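Side-chain contacts in ThiJ/PfpI family protein (Francisella tularensis subsp. novicida, PDB 4P5P), which probably acts as a glyoxalase III of the DJ-1/PfpI family and is also classed as a cysteine protease and virulence factor: residues H30-I35 against I42-I47; I96-G101 against A136-V141; L119-Y122 against V127-A130; W193-K198 against A212-K217; K202-Q207 against K220-N225. All coordinates share one frame; numbering follows the deposited sequence.

How the contacts relate
Along the chain contact 1 comes first, then contact 2 with contact 3 nested inside its loop, and finally contacts 4 and 5, whose segments alternate. All five pack material onto one seven-stranded, mostly parallel sheet of a flavodoxin-like fold. Contacts 1, 4 and 5 belong to one face, where helix 26-35 lies against helix 212-222; contacts 2 and 3 belong to the other, under helix 112-123 and the loop 136-141. Strands 95-98, 127-130 and 203-206 are sheet neighbours, which puts contact 3 about 10 Å, centre to centre, from both contact 2 and contact 5. Contacts 3 and 4 have the most distant centres, about 18 Å apart. The five contacts together describe a three-layered alpha/beta core.

Contact 1: H30-I35 against I42-I47; sequences HPYYSI and IDIVSI
Y32 and I42 meet aromatic against aliphatic. The branch methyl CG2 of I42 approaches the ring of Y32 obliquely, 3.7 Å from CD1. I44, next but one along the strand and so on the same side of it, brings its CD1 to 3.9 Å from CE1 of Y32. The phenol reaches them because CG of Y32 stands anti to the backbone nitrogen (chi1 -174°).

The elements belong to a beta-alpha-beta unit: strand 2-8 leads through helix 26-35 into strand 40-46, and the axes of 30-35 and 42-46 run nearly antiparallel (164°). A flat ring suits the approach of 10.2 Å between the two short axes, since it bridges the gap with apolar carbons for I42 and I44 to meet.

Purely aliphatic packing follows at the helix end, where CD1 of I42 lies 3.9 Å from CB of I35. The same methyl also touches the helix backbone, 3.5 Å from O of Y32, because the longer arm of I42 is fully extended (chi2 176°). No hydrogen bond links the two segments. Beyond them, F69 meets the ring of Y32 edge-to-face, and it also touches I44.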
# COMPACT_ATOMS: atom_id res chain seq x y z
N HIS A 30 11.54 -1.52 0.22
CA HIS A 30 12.26 -0.26 0.04
C HIS A 30 11.76 0.79 1.04
O HIS A 30 12.57 1.43 1.70
CB HIS A 30 12.18 0.23 -1.41
CG HIS A 30 12.98 -0.62 -2.36
ND1 HIS A 30 13.43 -0.15 -3.58
CD2 HIS A 30 13.43 -1.89 -2.26
CE1 HIS A 30 14.10 -1.11 -4.19
NE2 HIS A 30 14.12 -2.18 -3.42
N PRO A 31 10.43 0.94 1.21
CA PRO A 31 10.02 1.86 2.28
C PRO A 31 10.40 1.38 3.69
O PRO A 31 10.72 2.20 4.55
CB PRO A 31 8.50 1.95 2.09
CG PRO A 31 8.27 1.55 0.68
CD PRO A 31 9.29 0.49 0.41
N TYR A 32 10.40 0.07 3.92
CA TYR A 32 10.84 -0.47 5.20
C TYR A 32 12.23 0.01 5.56
O TYR A 32 12.45 0.58 6.62
CB TYR A 32 10.80 -2.00 5.18
CG TYR A 32 11.10 -2.64 6.52
CD1 TYR A 32 10.08 -2.85 7.44
CD2 TYR A 32 12.39 -3.03 6.87
CE1 TYR A 32 10.34 -3.44 8.66
CE2 TYR A 32 12.65 -3.61 8.10
CZ TYR A 32 11.62 -3.81 8.99
OH TYR A 32 11.84 -4.39 10.22
N TYR A 33 13.19 -0.21 4.68
CA TYR A 33 14.57 0.15 5.01
C TYR A 33 14.82 1.66 4.92
O TYR A 33 15.75 2.16 5.54
CB TYR A 33 15.55 -0.61 4.12
CG TYR A 33 15.68 -2.07 4.51
CD1 TYR A 33 16.18 -2.44 5.75
CD2 TYR A 33 15.30 -3.08 3.63
CE1 TYR A 33 16.30 -3.77 6.10
CE2 TYR A 33 15.43 -4.41 3.98
CZ TYR A 33 15.92 -4.75 5.22
OH TYR A 33 16.05 -6.08 5.57
N SER A 34 14.00 2.39 4.17
CA SER A 34 14.15 3.84 4.07
C SER A 34 13.68 4.54 5.33
O SER A 34 14.22 5.58 5.73
CB SER A 34 13.37 4.38 2.87
OG SER A 34 13.42 5.80 2.86
N ILE A 35 12.65 3.97 5.96
CA ILE A 35 12.01 4.60 7.11
C ILE A 35 12.59 4.15 8.45
O ILE A 35 12.74 4.97 9.36
CB ILE A 35 10.50 4.32 7.07
CG1 ILE A 35 9.88 5.04 5.88
CG2 ILE A 35 9.81 4.80 8.36
CD1 ILE A 35 8.49 4.57 5.52
N ILE A 42 8.80 -0.31 12.77
CA ILE A 42 7.85 -0.72 11.76
C ILE A 42 7.36 -2.13 12.04
O ILE A 42 8.17 -3.05 12.18
CB ILE A 42 8.44 -0.68 10.34
CG1 ILE A 42 8.97 0.72 10.03
CG2 ILE A 42 7.37 -1.09 9.31
CD1 ILE A 42 9.67 0.82 8.68
N ASP A 43 6.05 -2.28 12.10
CA ASP A 43 5.41 -3.59 12.19
C ASP A 43 4.72 -3.88 10.87
O ASP A 43 4.20 -2.98 10.23
CB ASP A 43 4.40 -3.64 13.34
CG ASP A 43 5.06 -3.48 14.69
OD1 ASP A 43 6.25 -3.82 14.85
OD2 ASP A 43 4.36 -3.05 15.64
N ILE A 44 4.73 -5.14 10.47
CA ILE A 44 4.15 -5.57 9.20
C ILE A 44 3.01 -6.55 9.45
O ILE A 44 3.14 -7.45 10.28
CB ILE A 44 5.23 -6.25 8.33
CG1 ILE A 44 6.34 -5.25 8.00
CG2 ILE A 44 4.63 -6.81 7.04
CD1 ILE A 44 7.60 -5.90 7.45
N VAL A 45 1.91 -6.35 8.75
CA VAL A 45 0.78 -7.27 8.76
C VAL A 45 0.27 -7.51 7.35
O VAL A 45 0.55 -6.73 6.43
CB VAL A 45 -0.39 -6.77 9.62
CG1 VAL A 45 0.04 -6.64 11.07
CG2 VAL A 45 -0.94 -5.46 9.09
N SER A 46 -0.48 -8.59 7.18
CA SER A 46 -1.21 -8.83 5.95
C SER A 46 -2.69 -8.87 6.24
O SER A 46 -3.10 -8.90 7.40
CB SER A 46 -0.77 -10.13 5.30
OG SER A 46 -1.14 -11.26 6.07
N ILE A 47 -3.50 -8.88 5.20
CA ILE A 47 -4.94 -8.94 5.39
C ILE A 47 -5.35 -10.19 6.16
O ILE A 47 -6.10 -10.10 7.13
CB ILE A 47 -5.65 -8.90 4.04
CG1 ILE A 47 -5.44 -7.55 3.36
CG2 ILE A 47 -7.15 -9.16 4.21
CD1 ILE A 47 -5.95 -6.33 4.14

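Contact 2: I96-G101 against A136-V141; sequences IIFAGG and AALINV
The methyl of A137 sits over one face of the F98 ring, and this is the tight part of the contact. From CB of A137 to the centroid of the ring is 3.6 Å, and the line is just 12° off the ring normal, a well-centred CH-pi contact. CG of F98 lies beside the backbone nitrogen (chi1 -62°), which turns the ring toward the loop. The fit leans slightly to the root of the ring: CB of A137 is 3.6 Å from CG of F98 but 4.1 Å from CZ. Alanine suits the spot, because its short methyl lets the loop backbone come close to the flat ring; CA of F98 and CA of A137 are 7.1 Å apart.

L138 is looser. Its CD2 approaches the ring obliquely, 4.3 Å from CE2 of F98, and the side chain also touches I128 and A130 of the neighbouring strand. The segment 136-141 then turns away through a type I turn from L138 to V141. There N140 is partly exposed and gives its amide ND2 to the carbonyl of P109.

F98 is the last residue of strand 95-98, and I114 and V118 of helix 112-123 also pack on it. The strand then runs into G100 and G101; G101, whose positive phi only glycine adopts easily, gives its N-H to the oxidised side chain of residue 132, a cysteine found as sulfinic acid. Oxidation of the corresponding cysteine is well known in DJ-1 relatives. Between the segments the chemistry is apolar, which implies that shape and burial, not directional bonds, hold loop to strand.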
# COMPACT_ATOMS: atom_id res chain seq x y z
N ILE A 96 -0.17 4.40 8.97
CA ILE A 96 -0.53 3.14 8.34
C ILE A 96 -0.18 3.28 6.85
O ILE A 96 -0.56 4.27 6.20
CB ILE A 96 -2.03 2.78 8.58
CG1 ILE A 96 -2.34 1.36 8.09
CG2 ILE A 96 -2.98 3.80 7.97
CD1 ILE A 96 -3.69 0.81 8.57
N ILE A 97 0.57 2.31 6.35
CA ILE A 97 1.14 2.33 5.00
C ILE A 97 0.71 1.07 4.24
O ILE A 97 0.97 -0.03 4.70
CB ILE A 97 2.69 2.41 5.04
CG1 ILE A 97 3.16 3.59 5.91
CG2 ILE A 97 3.24 2.50 3.62
CD1 ILE A 97 2.62 4.94 5.51
N PHE A 98 0.09 1.25 3.08
CA PHE A 98 -0.38 0.14 2.24
C PHE A 98 0.53 -0.11 1.04
O PHE A 98 0.63 0.72 0.15
CB PHE A 98 -1.79 0.41 1.76
CG PHE A 98 -2.77 0.52 2.87
CD1 PHE A 98 -3.34 -0.62 3.41
CD2 PHE A 98 -3.12 1.75 3.41
CE1 PHE A 98 -4.22 -0.54 4.47
CE2 PHE A 98 -4.01 1.83 4.47
CZ PHE A 98 -4.56 0.69 4.99
N ALA A 99 1.18 -1.27 1.04
CA ALA A 99 2.03 -1.69 -0.06
C ALA A 99 1.15 -2.15 -1.23
O ALA A 99 -0.02 -2.45 -1.03
CB ALA A 99 2.96 -2.81 0.38
N GLY A 100 1.71 -2.20 -2.43
CA GLY A 100 0.96 -2.59 -3.61
C GLY A 100 1.24 -4.00 -4.09
O GLY A 100 1.56 -4.89 -3.30
N GLY A 101 1.17 -4.19 -5.41
CA GLY A 101 1.04 -5.51 -6.00
C GLY A 101 -0.42 -5.69 -6.41
O GLY A 101 -1.33 -5.17 -5.76
N ALA A 136 -5.83 1.19 -3.67
CA ALA A 136 -7.17 0.56 -3.60
C ALA A 136 -7.70 0.51 -2.16
O ALA A 136 -8.92 0.46 -1.94
CB ALA A 136 -7.14 -0.84 -4.19
N ALA A 137 -6.79 0.51 -1.19
CA ALA A 137 -7.19 0.54 0.22
C ALA A 137 -8.01 1.77 0.59
O ALA A 137 -8.77 1.72 1.55
CB ALA A 137 -5.97 0.50 1.13
N LEU A 138 -7.84 2.87 -0.14
CA LEU A 138 -8.42 4.15 0.28
C LEU A 138 -9.72 4.51 -0.42
O LEU A 138 -10.42 5.43 0.01
CB LEU A 138 -7.41 5.28 0.05
CG LEU A 138 -6.02 5.08 0.64
CD1 LEU A 138 -5.18 6.32 0.38
CD2 LEU A 138 -6.08 4.78 2.13
N ILE A 139 -10.05 3.80 -1.48
CA ILE A 139 -11.21 4.15 -2.31
C ILE A 139 -12.52 4.29 -1.51
O ILE A 139 -13.26 5.25 -1.71
CB ILE A 139 -11.43 3.11 -3.41
CG1 ILE A 139 -10.22 3.03 -4.35
CG2 ILE A 139 -12.66 3.43 -4.23
CD1 ILE A 139 -10.22 1.76 -5.17
N ASN A 140 -12.80 3.33 -0.64
CA ASN A 140 -14.10 3.21 0.03
C ASN A 140 -14.08 3.56 1.51
O ASN A 140 -15.04 3.25 2.24
CB ASN A 140 -14.64 1.78 -0.12
CG ASN A 140 -14.86 1.38 -1.56
OD1 ASN A 140 -15.47 2.11 -2.34
ND2 ASN A 140 -14.37 0.21 -1.91
N VAL A 141 -13.02 4.21 1.98
CA VAL A 141 -12.96 4.63 3.38
C VAL A 141 -13.90 5.82 3.58
O VAL A 141 -13.68 6.88 3.00
CB VAL A 141 -11.53 5.02 3.81
CG1 VAL A 141 -11.52 5.46 5.26
CG2 VAL A 141 -10.59 3.85 3.59

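Contact 3: L119-Y122 against V127-A130; sequences LDIY and VIGA
I128 takes two neighbours of the helix at once, I121 on its CG1 and Y122 on its CD1. This is packing inside a beta-alpha-beta crossover: strand 95-98 leads through helix 112-123 into the parallel neighbouring strand 127-130, and the contact lies close to the turn that joins this helix to its second strand.

In the first shell, CG2 of I121 is 3.9 Å from CG1 of I128, while CD1 of I128 lies 3.7 Å from CB of Y122. CD1 of I128 is also 3.9 Å from CD1 of Y122, approaching the ring plane obliquely. The extended arm of I128 (chi2 152°) carries it there. Isoleucine serves well because this single arm meets I121 with its CG1 and Y122 with its terminal CD1, while the other branch, CG2, faces L138; Y122 contributes its apolar base here while its hydroxyl points on.

What positions these groups lies in the next shell. I121 and I128 both rest on I96 of the adjoining strand, and I121 also meets I90. The ring of Y122 leans on I203, with its hydroxyl weakly bonded to NZ of K153. V127 turns its side chain to the other face of the sheet, onto A95 and I204, so it meets the helix through its backbone. With CG1 of I121 beside the backbone nitrogen (chi1 -62°), CG2 is the branch anti to it and settles 3.5 Å from O of V127.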
# COMPACT_ATOMS: atom_id res chain seq x y z
N LEU A 119 -9.63 5.24 9.28
CA LEU A 119 -10.38 6.28 9.99
C LEU A 119 -9.74 6.67 11.31
O LEU A 119 -9.69 7.84 11.66
CB LEU A 119 -11.83 5.84 10.27
CG LEU A 119 -12.78 5.89 9.10
CD1 LEU A 119 -14.08 5.24 9.52
CD2 LEU A 119 -13.02 7.34 8.64
N ASP A 120 -9.25 5.68 12.05
CA ASP A 120 -8.65 5.97 13.34
C ASP A 120 -7.39 6.83 13.17
O ASP A 120 -7.21 7.83 13.86
CB ASP A 120 -8.34 4.67 14.08
CG ASP A 120 -7.90 4.90 15.50
OD1 ASP A 120 -6.73 5.30 15.70
OD2 ASP A 120 -8.72 4.68 16.43
N ILE A 121 -6.53 6.44 12.24
CA ILE A 121 -5.32 7.21 11.97
C ILE A 121 -5.65 8.62 11.46
O ILE A 121 -5.07 9.62 11.89
CB ILE A 121 -4.43 6.47 10.96
CG1 ILE A 121 -3.97 5.11 11.51
CG2 ILE A 121 -3.22 7.33 10.59
CD1 ILE A 121 -3.10 5.19 12.75
N TYR A 122 -6.60 8.69 10.53
CA TYR A 122 -7.04 9.95 9.95
C TYR A 122 -7.57 10.92 11.01
O TYR A 122 -7.33 12.13 10.95
CB TYR A 122 -8.12 9.68 8.91
CG TYR A 122 -8.52 10.86 8.06
CD1 TYR A 122 -7.58 11.53 7.28
CD2 TYR A 122 -9.84 11.30 8.01
CE1 TYR A 122 -7.94 12.61 6.49
CE2 TYR A 122 -10.21 12.38 7.23
CZ TYR A 122 -9.26 13.02 6.46
OH TYR A 122 -9.60 14.10 5.68
N VAL A 127 -0.39 9.72 9.63
CA VAL A 127 -0.04 9.56 8.23
C VAL A 127 -0.68 8.32 7.65
O VAL A 127 -0.60 7.25 8.22
CB VAL A 127 1.49 9.48 8.05
CG1 VAL A 127 1.87 9.18 6.60
CG2 VAL A 127 2.12 10.78 8.52
N ILE A 128 -1.32 8.49 6.49
CA ILE A 128 -1.90 7.42 5.71
C ILE A 128 -1.17 7.36 4.38
O ILE A 128 -1.22 8.31 3.62
CB ILE A 128 -3.40 7.65 5.47
CG1 ILE A 128 -4.15 7.59 6.79
CG2 ILE A 128 -3.98 6.59 4.53
CD1 ILE A 128 -5.38 8.41 6.78
N GLY A 129 -0.48 6.25 4.12
CA GLY A 129 0.27 6.09 2.89
C GLY A 129 -0.20 4.91 2.06
O GLY A 129 -0.59 3.89 2.62
N ALA A 130 -0.19 5.04 0.74
CA ALA A 130 -0.50 3.90 -0.13
C ALA A 130 0.21 4.05 -1.46
O ALA A 130 0.29 5.15 -1.98
CB ALA A 130 -2.00 3.76 -0.34

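Contact 4: W193-K198 against A212-K217; sequences WQSYVK and ATDFAK
S195 and D214 face each other across a partly buried edge, held by two waters rather than by a direct bond, for OG of S195 is 3.8 Å from OD2 of D214. The serine hydroxyl extends toward the helix because OG is anti to its backbone nitrogen (chi1 -179°), and there it can serve both waters. One, 2.9 Å from OG of S195, accepts the N-H of D214, which lies in the first turn, where the residue four places earlier is not part of the helix. The other, 2.8 Å from OG of S195, donates to OD2 of D214 at 2.6 Å.

D214 swings CG beside its own nitrogen, and OD1 nearly eclipses CA (chi2 10°), with OD2 on the far side. This splits its work: OD2 holds the water, and OD1 has a weak salt bridge with NZ of K217, one turn on, at 3.4 Å. An acid near a helix start is also probably favoured by the helix dipole.

V197 supplies the apolar part. With CG1 anti to its nitrogen, CG2 is the branch left facing the helix, 3.7 Å from N of F215 and 3.9 Å from CB of D214. The F215 side chain goes on to touch I204 and A206. A compact branched valine suits a strand this near a helix backbone. The arrangement is that of a flavodoxin-like alpha/beta fold in which the last helix, 212-222, covers the antiparallel edge hairpin of strands 197-200 and 203-206.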
# COMPACT_ATOMS: atom_id res chain seq x y z
N TRP A 193 6.02 4.82 -15.36
CA TRP A 193 7.20 4.34 -14.63
C TRP A 193 8.08 5.45 -14.09
O TRP A 193 9.21 5.20 -13.66
CB TRP A 193 8.03 3.42 -15.52
CG TRP A 193 7.20 2.50 -16.33
CD1 TRP A 193 7.21 2.37 -17.69
CD2 TRP A 193 6.20 1.58 -15.85
NE1 TRP A 193 6.30 1.42 -18.09
CE2 TRP A 193 5.66 0.92 -16.98
CE3 TRP A 193 5.72 1.26 -14.59
CZ2 TRP A 193 4.67 -0.05 -16.87
CZ3 TRP A 193 4.73 0.29 -14.48
CH2 TRP A 193 4.22 -0.35 -15.61
N GLN A 194 7.55 6.67 -14.08
CA GLN A 194 8.21 7.80 -13.43
C GLN A 194 7.77 7.91 -11.97
O GLN A 194 6.62 7.63 -11.64
CB GLN A 194 7.90 9.09 -14.17
CG GLN A 194 8.33 9.07 -15.61
CD GLN A 194 9.83 9.01 -15.75
OE1 GLN A 194 10.52 10.02 -15.55
NE2 GLN A 194 10.36 7.84 -16.09
N SER A 195 8.68 8.35 -11.11
CA SER A 195 8.37 8.55 -9.70
C SER A 195 7.39 9.70 -9.55
O SER A 195 7.59 10.79 -10.09
CB SER A 195 9.64 8.82 -8.90
OG SER A 195 9.36 8.99 -7.52
N TYR A 196 6.31 9.44 -8.80
CA TYR A 196 5.25 10.43 -8.62
C TYR A 196 4.55 10.20 -7.29
O TYR A 196 3.99 9.13 -7.06
CB TYR A 196 4.25 10.36 -9.76
CG TYR A 196 3.29 11.52 -9.81
CD1 TYR A 196 3.75 12.82 -10.02
CD2 TYR A 196 1.92 11.34 -9.69
CE1 TYR A 196 2.87 13.89 -10.10
CE2 TYR A 196 1.03 12.41 -9.77
CZ TYR A 196 1.52 13.68 -9.97
OH TYR A 196 0.64 14.75 -10.04
N VAL A 197 4.60 11.21 -6.44
CA VAL A 197 4.05 11.15 -5.10
C VAL A 197 3.17 12.37 -4.83
O VAL A 197 3.57 13.50 -5.07
CB VAL A 197 5.17 11.08 -4.04
CG1 VAL A 197 4.60 11.04 -2.63
CG2 VAL A 197 6.05 9.86 -4.30
N LYS A 198 1.98 12.11 -4.30
CA LYS A 198 1.05 13.15 -3.89
C LYS A 198 0.86 13.13 -2.38
O LYS A 198 0.87 12.07 -1.77
CB LYS A 198 -0.29 12.96 -4.59
CG LYS A 198 -0.22 13.09 -6.12
CD LYS A 198 0.25 14.48 -6.59
CE LYS A 198 -0.63 15.58 -6.08
NZ LYS A 198 -0.29 16.91 -6.67
N ALA A 212 8.79 4.36 -5.00
CA ALA A 212 8.90 3.88 -3.63
C ALA A 212 9.83 4.73 -2.76
O ALA A 212 9.54 4.96 -1.58
CB ALA A 212 9.38 2.43 -3.64
N THR A 213 10.95 5.16 -3.32
CA THR A 213 11.93 5.95 -2.58
C THR A 213 11.34 7.27 -2.10
O THR A 213 11.40 7.60 -0.91
CB THR A 213 13.19 6.24 -3.44
OG1 THR A 213 13.91 5.02 -3.63
CG2 THR A 213 14.10 7.25 -2.77
N ASP A 214 10.78 8.03 -3.03
CA ASP A 214 10.23 9.34 -2.69
C ASP A 214 8.98 9.20 -1.83
O ASP A 214 8.67 10.07 -1.03
CB ASP A 214 9.91 10.12 -3.96
CG ASP A 214 11.12 10.88 -4.50
OD1 ASP A 214 12.25 10.67 -4.02
OD2 ASP A 214 10.93 11.70 -5.42
N PHE A 215 8.28 8.09 -2.00
CA PHE A 215 7.12 7.75 -1.18
C PHE A 215 7.56 7.66 0.27
O PHE A 215 6.98 8.30 1.15
CB PHE A 215 6.52 6.42 -1.68
CG PHE A 215 5.38 5.87 -0.86
CD1 PHE A 215 4.20 6.57 -0.70
CD2 PHE A 215 5.46 4.58 -0.34
CE1 PHE A 215 3.15 6.02 0.01
CE2 PHE A 215 4.41 4.03 0.36
CZ PHE A 215 3.26 4.74 0.53
N ALA A 216 8.60 6.87 0.51
CA ALA A 216 9.13 6.69 1.86
C ALA A 216 9.63 8.00 2.44
O ALA A 216 9.43 8.28 3.63
CB ALA A 216 10.24 5.66 1.85
N LYS A 217 10.32 8.79 1.62
CA LYS A 217 10.82 10.09 2.05
C LYS A 217 9.68 10.98 2.55
O LYS A 217 9.78 11.61 3.61
CB LYS A 217 11.55 10.80 0.91
CG LYS A 217 12.88 10.18 0.52
CD LYS A 217 13.47 10.87 -0.71
CE LYS A 217 14.80 10.27 -1.13
NZ LYS A 217 15.27 10.82 -2.43
O HOH W 1 11.17 7.43 -5.92
O HOH W 2 8.80 11.63 -6.96

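Contact 5: K202-Q207 against K220-N225; sequences KIITAQ and KQSLFN
K202 and S222 bring their CA atoms within 6.8 Å where the start of strand 203-206 passes near the end of helix 212-222, K202 itself having left-handed backbone angles (phi 65°) at the tight turn from strand 197-200.

From there the side chain of K202 runs alongside the helix end. It is extended beyond CG, so that its methylenes pass S222 one after another: CG of K202 is 3.5 Å from OG of S222 in one of the two conformers of this serine, so the detail is doubtful. The long chain pays off at its tip. NZ of K202 gives a hydrogen bond to O of N125, just ahead of strand 127-130, and another, 2.7 Å long, to a water that in turn donates to O of S222 at 3.1 Å. Lysine fits because its aliphatic stem runs past the serine while its ammonium bonds one carbonyl directly and reaches the other through a water; near S222, at the end of helix 212-222, a positive charge is probably welcome. N225 crosses the tip of the chain at about a right angle, but its ND2 lies 4.1 Å from NZ of K202, proximity without a bond.

Deeper in, contact turns apolar. CD1 of I204 is 3.9 Å from CB of S222, and the small serine lets the helix come down close to the strand, with V127 touching it from the next strand over. I204 also packs on F215 and A218 of the same helix. Such a C-terminal helix, packed on the sheet through I204 and V197, is the alpha/beta layering of the DJ-1/PfpI fold.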
# COMPACT_ATOMS: atom_id res chain seq x y z
N LYS A 202 -2.01 14.72 4.88
CA LYS A 202 -1.25 13.58 5.40
C LYS A 202 -1.73 12.25 4.82
O LYS A 202 -1.39 11.19 5.34
CB LYS A 202 -1.28 13.55 6.93
CG LYS A 202 -0.47 14.67 7.58
CD LYS A 202 -0.42 14.43 9.07
CE LYS A 202 0.49 15.37 9.79
NZ LYS A 202 0.49 15.03 11.25
N ILE A 203 -2.47 12.32 3.72
CA ILE A 203 -2.72 11.15 2.89
C ILE A 203 -1.70 11.20 1.76
O ILE A 203 -1.74 12.10 0.92
CB ILE A 203 -4.15 11.14 2.32
CG1 ILE A 203 -5.16 11.07 3.46
CG2 ILE A 203 -4.32 9.96 1.35
CD1 ILE A 203 -6.61 11.30 3.04
N ILE A 204 -0.79 10.24 1.75
CA ILE A 204 0.33 10.22 0.84
C ILE A 204 0.16 9.05 -0.10
O ILE A 204 0.10 7.90 0.33
CB ILE A 204 1.67 10.11 1.60
CG1 ILE A 204 1.81 11.32 2.53
CG2 ILE A 204 2.83 10.04 0.62
CD1 ILE A 204 2.94 11.19 3.53
N THR A 205 0.07 9.33 -1.39
CA THR A 205 -0.09 8.28 -2.38
C THR A 205 1.04 8.34 -3.41
O THR A 205 1.65 9.39 -3.64
CB THR A 205 -1.46 8.35 -3.09
OG1 THR A 205 -1.68 9.66 -3.62
CG2 THR A 205 -2.61 8.04 -2.13
N ALA A 206 1.35 7.19 -4.00
CA ALA A 206 2.47 7.06 -4.92
C ALA A 206 2.04 6.17 -6.07
O ALA A 206 1.20 5.29 -5.91
CB ALA A 206 3.69 6.50 -4.21
N GLN A 207 2.61 6.40 -7.25
CA GLN A 207 2.04 5.86 -8.47
C GLN A 207 2.45 4.42 -8.81
O GLN A 207 1.62 3.65 -9.28
CB GLN A 207 2.43 6.78 -9.63
CG GLN A 207 1.82 6.41 -10.96
CD GLN A 207 2.13 7.44 -12.02
OE1 GLN A 207 2.26 8.63 -11.71
NE2 GLN A 207 2.24 7.00 -13.27
N LYS A 220 8.25 9.70 5.92
CA LYS A 220 9.14 9.89 7.06
C LYS A 220 9.09 11.34 7.52
O LYS A 220 9.07 11.62 8.72
CB LYS A 220 10.58 9.49 6.71
CG LYS A 220 11.49 9.41 7.93
CD LYS A 220 12.76 8.65 7.64
CE LYS A 220 13.62 8.56 8.90
NZ LYS A 220 14.58 7.41 8.88
N GLN A 221 9.04 12.25 6.56
CA GLN A 221 8.96 13.67 6.88
C GLN A 221 7.62 14.03 7.54
O GLN A 221 7.59 14.82 8.49
CB GLN A 221 9.15 14.50 5.62
CG GLN A 221 9.21 15.99 5.88
CD GLN A 221 9.64 16.77 4.66
OE1 GLN A 221 9.91 16.19 3.61
NE2 GLN A 221 9.72 18.09 4.80
N SER A 222 6.54 13.43 7.05
CA SER A 222 5.20 13.74 7.55
C SER A 222 4.98 13.23 8.97
O SER A 222 4.10 13.73 9.69
CB SER A 222 4.14 13.16 6.62
OG SER A 222 2.84 13.62 6.99
N LEU A 223 5.77 12.23 9.38
CA LEU A 223 5.70 11.71 10.75
C LEU A 223 6.04 12.75 11.79
O LEU A 223 5.68 12.61 12.96
CB LEU A 223 6.65 10.52 10.92
CG LEU A 223 6.24 9.19 10.32
CD1 LEU A 223 7.36 8.17 10.45
CD2 LEU A 223 4.97 8.70 11.00
N PHE A 224 6.76 13.79 11.38
CA PHE A 224 7.22 14.83 12.29
C PHE A 224 6.63 16.19 11.94
O PHE A 224 6.20 16.42 10.80
CB PHE A 224 8.75 14.89 12.28
CG PHE A 224 9.41 13.59 12.66
CD1 PHE A 224 9.64 13.28 13.99
CD2 PHE A 224 9.76 12.67 11.69
CE1 PHE A 224 10.23 12.07 14.34
CE2 PHE A 224 10.35 11.46 12.04
CZ PHE A 224 10.58 11.16 13.36
N ASN A 225 6.59 17.09 12.92
CA ASN A 225 5.99 18.42 12.72
C ASN A 225 7.03 19.53 12.66
O ASN A 225 8.14 19.38 13.18
CB ASN A 225 4.99 18.70 13.83
CG ASN A 225 3.73 17.87 13.71
OD1 ASN A 225 3.36 17.14 14.63
ND2 ASN A 225 3.07 17.95 12.55
OXT ASN A 225 6.79 20.60 12.09
O HOH W 3 2.06 12.90 11.82